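Local coordinates for putative secreted protein (Pseudomonas aeruginosa, PDB 3NPD) that is of unknown function but is a putative secreted protein of a Pseudomonas-specific family of putative quorum-sensing-regulated virulence factors, at residues Asp31-Gly36 with His47-Ala52; Asn42-His47 with Ala87-Ser92. One frame throughout, in Å; residues are numbered along the deposited sequence.

Contact 1: Asp31-Gly36 with His47-Ala52; sequences DILDQG and HLSVRA. With SO4 (sulfate ion), chain B.
Gln35 packs against Ser49 and the backbone of His47-Ser49, next to a beta bulge in the antiparallel pairing of strands 32-40 and 43-50. Its CB is 3.3 Å from His47 O, the same oxygen that accepts from Gln35 N. CG is anti to the carbonyl carbon (chi1 -54°), and the extended chain then carries CD to 3.8 Å from Ser49 N. At the tip, OE1 is 3.6 Å from Leu48 C and NE2 3.6 Å from Ser49 CB; a water near OE1 also approaches Leu48 O. The bulge arises because His47 accepts from Gln35 N but donates to Gly36 O, placing two residues opposite one. Gly36, with positive phi, gives its N-H to Asp34 OD1 (3.0 Å), an Asx turn whose oxygen also receives Asn46 ND2. Leu33 and Ser49 form the hydrogen-bonded pair beyond. On the other face Ile32 CG2 meets Leu48 CD2 at 3.6 Å, the two side chains crossing obliquely. Just before strand 32-40 begins and just after 43-50 ends, Arg51 N donates to Asp31 O while their charged groups stay apart. Arg51 instead turns NH1 to sulfate O4 (2.8 Å), and Ala52 N, in the first turn of helix 52-60, binds sulfate O1 (3.0 Å). With Lys97 also on the sulfate, a helix N-terminus and two basic side chains would be expected to favour an anion here, although the ion probably came from the crystallisation liquor.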
loop_
_atom_site.group_PDB
_atom_site.type_symbol
_atom_site.label_atom_id
_atom_site.label_comp_id
_atom_site.label_asym_id
_atom_site.label_seq_id
_atom_site.Cartn_x
_atom_site.Cartn_y
_atom_site.Cartn_z
ATOM N N ASP A 31 12.778 -11.057 3.972
ATOM C CA ASP A 31 12.950 -9.687 4.488
ATOM C C ASP A 31 11.668 -8.900 4.696
ATOM O O ASP A 31 11.691 -7.967 5.489
ATOM C CB ASP A 31 13.840 -8.881 3.571
ATOM C CG ASP A 31 15.252 -9.422 3.489
ATOM O OD1 ASP A 31 15.834 -9.758 4.543
ATOM O OD2 ASP A 31 15.752 -9.424 2.353
ATOM N N ILE A 32 10.577 -9.273 4.028
ATOM C CA ILE A 32 9.371 -8.452 4.026
ATOM C C ILE A 32 8.172 -9.235 4.548
ATOM O O ILE A 32 7.852 -10.297 4.015
ATOM C CB ILE A 32 9.077 -7.906 2.620
ATOM C CG1 ILE A 32 10.196 -6.982 2.123
ATOM C CG2 ILE A 32 7.787 -7.111 2.594
ATOM C CD1 ILE A 32 10.139 -6.737 0.653
ATOM N N LEU A 33 7.483 -8.664 5.546
ATOM C CA LEU A 33 6.192 -9.165 6.041
ATOM C C LEU A 33 5.080 -8.281 5.505
ATOM O O LEU A 33 5.115 -7.054 5.656
ATOM C CB LEU A 33 6.063 -9.194 7.579
ATOM C CG LEU A 33 6.725 -10.193 8.481
ATOM C CD1 LEU A 33 6.313 -9.867 9.908
ATOM C CD2 LEU A 33 6.299 -11.621 8.088
ATOM N N ASP A 34 4.115 -8.917 4.872
ATOM C CA ASP A 34 2.861 -8.260 4.525
ATOM C C ASP A 34 2.006 -8.214 5.819
ATOM O O ASP A 34 1.524 -9.251 6.309
ATOM C CB ASP A 34 2.171 -9.030 3.402
ATOM C CG ASP A 34 0.874 -8.376 2.926
ATOM O OD1 ASP A 34 0.364 -7.391 3.525
ATOM O OD2 ASP A 34 0.342 -8.910 1.933
ATOM N N GLN A 35 1.765 -7.023 6.333
ATOM C CA GLN A 35 1.023 -6.831 7.602
ATOM C C GLN A 35 -0.437 -6.500 7.390
ATOM O O GLN A 35 -1.136 -6.221 8.355
ATOM C CB GLN A 35 1.682 -5.761 8.464
ATOM C CG GLN A 35 3.140 -6.015 8.715
ATOM C CD GLN A 35 3.778 -4.864 9.433
ATOM O OE1 GLN A 35 3.664 -3.726 9.006
ATOM N NE2 GLN A 35 4.476 -5.149 10.480
ATOM N N GLY A 36 -0.902 -6.565 6.137
ATOM C CA GLY A 36 -2.317 -6.353 5.825
ATOM C C GLY A 36 -2.600 -4.907 5.502
ATOM O O GLY A 36 -1.695 -4.142 5.153
ATOM N N HIS A 47 0.380 -2.163 4.735
ATOM C CA HIS A 47 1.483 -1.987 5.644
ATOM C C HIS A 47 2.396 -3.190 5.491
ATOM O O HIS A 47 1.925 -4.322 5.543
ATOM C CB HIS A 47 0.957 -1.967 7.078
ATOM C CG HIS A 47 -0.070 -0.887 7.338
ATOM N ND1 HIS A 47 0.241 0.364 7.831
ATOM C CD2 HIS A 47 -1.410 -0.901 7.187
ATOM C CE1 HIS A 47 -0.865 1.079 7.951
ATOM N NE2 HIS A 47 -1.882 0.336 7.566
ATOM N N LEU A 48 3.706 -2.940 5.356
ATOM C CA LEU A 48 4.696 -3.988 5.274
ATOM C C LEU A 48 5.885 -3.632 6.181
ATOM O O LEU A 48 6.216 -2.428 6.330
ATOM C CB LEU A 48 5.148 -4.207 3.850
ATOM C CG LEU A 48 4.052 -4.625 2.835
ATOM C CD1 LEU A 48 3.625 -3.389 2.005
ATOM C CD2 LEU A 48 4.518 -5.811 1.971
ATOM N N SER A 49 6.485 -4.648 6.815
ATOM C CA SER A 49 7.729 -4.450 7.588
ATOM C C SER A 49 8.865 -5.013 6.747
ATOM O O SER A 49 8.674 -5.984 5.995
ATOM C CB SER A 49 7.724 -5.105 8.972
ATOM O OG SER A 49 7.606 -6.488 8.914
ATOM N N VAL A 50 10.037 -4.424 6.917
ATOM C CA VAL A 50 11.234 -4.741 6.118
ATOM C C VAL A 50 12.386 -4.874 7.078
ATOM O O VAL A 50 12.618 -3.979 7.889
ATOM C CB VAL A 50 11.599 -3.630 5.110
ATOM C CG1 VAL A 50 12.712 -4.125 4.159
ATOM C CG2 VAL A 50 10.429 -3.247 4.331
ATOM N N ARG A 51 13.155 -5.949 6.942
ATOM C CA ARG A 51 14.385 -6.094 7.715
ATOM C C ARG A 51 15.433 -5.063 7.302
ATOM O O ARG A 51 15.395 -4.515 6.201
ATOM C CB ARG A 51 14.889 -7.522 7.678
ATOM C CG ARG A 51 13.885 -8.417 8.450
ATOM C CD ARG A 51 14.223 -9.874 8.445
ATOM N NE ARG A 51 13.210 -10.640 9.215
ATOM C CZ ARG A 51 13.273 -10.950 10.521
ATOM N NH1 ARG A 51 14.314 -10.568 11.266
ATOM N NH2 ARG A 51 12.283 -11.669 11.087
ATOM N N ALA A 52 16.327 -4.801 8.241
ATOM C CA ALA A 52 17.277 -3.691 8.204
ATOM C C ALA A 52 18.095 -3.622 6.936
ATOM O O ALA A 52 18.231 -2.544 6.349
ATOM C CB ALA A 52 18.208 -3.769 9.449
HETATM S S SO4 B . 16.685 -7.113 11.123
HETATM O O1 SO4 B . 15.700 -6.042 10.870
HETATM O O2 SO4 B . 17.590 -7.435 10.010
HETATM O O3 SO4 B . 17.517 -6.715 12.254
HETATM O O4 SO4 B . 15.960 -8.365 11.420
HETATM O O HOH W 1 9.967 -7.773 8.116
HETATM O O HOH W 2 4.491 -1.086 8.294
#

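Contact 2: Asn42-His47 with Ala87-Ser92; sequences NQLINH and AILTYS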
loop_
_atom_site.group_PDB
_atom_site.type_symbol
_atom_site.label_atom_id
_atom_site.label_comp_id
_atom_site.label_asym_id
_atom_site.label_seq_id
_atom_site.Cartn_x
_atom_site.Cartn_y
_atom_site.Cartn_z
ATOM N N ASN A 42 -9.481 8.238 1.499
ATOM C CA ASN A 42 -9.497 7.614 0.178
ATOM C C ASN A 42 -8.275 6.696 -0.089
ATOM O O ASN A 42 -8.123 6.221 -1.204
ATOM C CB ASN A 42 -9.659 8.648 -0.958
ATOM C CG ASN A 42 -8.474 9.585 -1.077
ATOM O OD1 ASN A 42 -7.618 9.642 -0.183
ATOM N ND2 ASN A 42 -8.426 10.333 -2.153
ATOM N N GLN A 43 -7.439 6.448 0.920
ATOM C CA GLN A 43 -6.258 5.632 0.794
ATOM C C GLN A 43 -6.488 4.240 1.350
ATOM O O GLN A 43 -6.870 4.077 2.512
ATOM C CB GLN A 43 -5.066 6.226 1.558
ATOM C CG GLN A 43 -4.590 7.505 0.969
ATOM C CD GLN A 43 -3.393 8.094 1.667
ATOM O OE1 GLN A 43 -2.409 7.417 1.968
ATOM N NE2 GLN A 43 -3.459 9.389 1.886
ATOM N N LEU A 44 -6.253 3.244 0.510
ATOM C CA LEU A 44 -6.115 1.840 0.922
ATOM C C LEU A 44 -4.620 1.623 1.160
ATOM O O LEU A 44 -3.826 1.720 0.222
ATOM C CB LEU A 44 -6.621 0.899 -0.185
ATOM C CG LEU A 44 -6.470 -0.601 0.068
ATOM C CD1 LEU A 44 -7.240 -1.024 1.347
ATOM C CD2 LEU A 44 -6.909 -1.433 -1.172
ATOM N N ILE A 45 -4.254 1.312 2.377
ATOM C CA ILE A 45 -2.855 1.280 2.793
ATOM C C ILE A 45 -2.472 -0.158 3.069
ATOM O O ILE A 45 -3.101 -0.803 3.912
ATOM C CB ILE A 45 -2.620 2.103 4.075
ATOM C CG1 ILE A 45 -3.051 3.545 3.943
ATOM C CG2 ILE A 45 -1.100 2.006 4.535
ATOM C CD1 ILE A 45 -3.301 4.264 5.253
ATOM N N ASN A 46 -1.430 -0.655 2.404
ATOM C CA ASN A 46 -0.850 -1.947 2.670
ATOM C C ASN A 46 0.354 -1.617 3.531
ATOM O O ASN A 46 1.259 -0.860 3.113
ATOM C CB ASN A 46 -0.444 -2.614 1.330
ATOM C CG ASN A 46 -0.020 -4.074 1.435
ATOM O OD1 ASN A 46 0.465 -4.623 0.441
ATOM N ND2 ASN A 46 -0.151 -4.702 2.612
ATOM N N HIS A 47 0.380 -2.163 4.735
ATOM C CA HIS A 47 1.483 -1.987 5.644
ATOM C C HIS A 47 2.396 -3.190 5.491
ATOM O O HIS A 47 1.925 -4.322 5.543
ATOM C CB HIS A 47 0.957 -1.967 7.078
ATOM C CG HIS A 47 -0.070 -0.887 7.338
ATOM N ND1 HIS A 47 0.241 0.364 7.831
ATOM C CD2 HIS A 47 -1.410 -0.901 7.187
ATOM C CE1 HIS A 47 -0.865 1.079 7.951
ATOM N NE2 HIS A 47 -1.882 0.336 7.566
ATOM N N ALA A 87 -9.781 6.282 -5.563
ATOM C CA ALA A 87 -8.940 5.801 -4.425
ATOM C C ALA A 87 -7.442 6.049 -4.694
ATOM O O ALA A 87 -7.027 6.314 -5.822
ATOM C CB ALA A 87 -9.162 4.306 -4.088
ATOM N N ILE A 88 -6.683 5.993 -3.602
ATOM C CA ILE A 88 -5.231 6.019 -3.638
ATOM C C ILE A 88 -4.782 4.707 -3.018
ATOM O O ILE A 88 -5.341 4.277 -1.979
ATOM C CB ILE A 88 -4.686 7.204 -2.822
ATOM C CG1 ILE A 88 -4.993 8.503 -3.541
ATOM C CG2 ILE A 88 -3.148 7.069 -2.581
ATOM C CD1 ILE A 88 -4.818 9.757 -2.617
ATOM N N LEU A 89 -3.850 4.035 -3.692
ATOM C CA LEU A 89 -3.155 2.861 -3.155
ATOM C C LEU A 89 -1.879 3.380 -2.496
ATOM O O LEU A 89 -1.057 4.005 -3.137
ATOM C CB LEU A 89 -2.876 1.791 -4.236
ATOM C CG LEU A 89 -3.713 0.523 -4.135
ATOM C CD1 LEU A 89 -3.496 -0.256 -2.787
ATOM C CD2 LEU A 89 -5.185 0.943 -4.409
ATOM N N THR A 90 -1.696 3.055 -1.224
ATOM C CA THR A 90 -0.538 3.490 -0.458
ATOM C C THR A 90 0.217 2.280 0.073
ATOM O O THR A 90 -0.398 1.409 0.688
ATOM C CB THR A 90 -0.965 4.358 0.726
ATOM O OG1 THR A 90 -1.609 5.512 0.191
ATOM C CG2 THR A 90 0.267 4.775 1.617
ATOM N N TYR A 91 1.530 2.255 -0.128
ATOM C CA TYR A 91 2.416 1.250 0.466
ATOM C C TYR A 91 3.191 1.937 1.549
ATOM O O TYR A 91 3.923 2.894 1.283
ATOM C CB TYR A 91 3.393 0.654 -0.549
ATOM C CG TYR A 91 2.654 -0.235 -1.436
ATOM C CD1 TYR A 91 2.440 -1.570 -1.061
ATOM C CD2 TYR A 91 2.034 0.247 -2.571
ATOM C CE1 TYR A 91 1.660 -2.411 -1.807
ATOM C CE2 TYR A 91 1.256 -0.596 -3.355
ATOM C CZ TYR A 91 1.085 -1.937 -2.973
ATOM O OH TYR A 91 0.332 -2.806 -3.727
ATOM N N SER A 92 3.060 1.438 2.779
ATOM C CA SER A 92 3.791 1.952 3.933
ATOM C C SER A 92 4.717 0.873 4.443
ATOM O O SER A 92 4.282 -0.116 5.045
ATOM C CB SER A 92 2.817 2.457 5.014
ATOM O OG SER A 92 3.505 2.804 6.200
HETATM O O HOH W 3 -0.739 -4.751 -2.292
HETATM O O HOH W 4 2.919 1.099 8.222
#
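Gln43 CG stands anti to its carbonyl carbon (chi1 -67°), the extended chi2 carries CD outward, and chi3 (47°) turns OE1 to Thr90 OG1, itself anti to its own carbonyl carbon, on one face of the sheet. Thr90 OG1 donates to Gln43 OE1 at 2.7 Å, coming in from well out of the amide carbonyl plane. Arg106 NE is a second donor to the same OE1, which is therefore gripped twice. Lower down, Gln43 CG lies 3.8 Å from Ile88 CB, the two chains side by side and pointing the same way; Ile45 CG1 runs likewise beside Thr90 CB (3.9 Å). Ile45 CG2 also sits 3.5 Å above one face of the His47 ring, offset toward its rim; a water joins His47 ND1 to Ser92 OG, and His47 NE2 is hydrogen-bonded to Thr38 OG1.

The opposite face carries Leu44, Asn46, Leu89 and Tyr91. Asn46 crosses the tyrosine with its amide plane 59° from the ring and Asn46 OD1 3.4 Å from Tyr91 CE1. One water spans Asn46 OD1 and Tyr91 OH, at 2.6 Å from the hydroxyl, while Asn46 ND2 turns to Asp34 OD1 and Gly36 O. Leu44 CD2 and Leu89 CD1 pack at 4.0 Å. Between the two faces the backbones pair in regular parallel fashion: Leu44 and Asn46 each donate to strand 88-95 and accept from it.

Strand 43-50 lies between strands 32-40 and 88-95, the latter flanked in turn by 101-107; helices 4-21 and 77-83 cover the Leu44 and Leu89 face.

The two contacts lie in one mixed sheet, their centres about 15 Å apart, and meet at strand 43-50, with His47 common to both. Contact 1 joins that strand to its antiparallel hairpin partner 32-40; contact 2 joins it to the parallel strand 88-95, which the chain reaches only after the three helices 52-60, 62-74 and 77-83. Their segments alternate along the sequence: 31-36, 42-47, 47-52, 87-92. They touch directly through Asp34 and Asn46, the Leu48 and Ser92 backbones, and Leu48 packed on Tyr91. Local hairpin and distant strand are thereby built into one surface, with the centre of contact 2 about 4 Å from the centre of the chain and that of contact 1 about 11 Å from it.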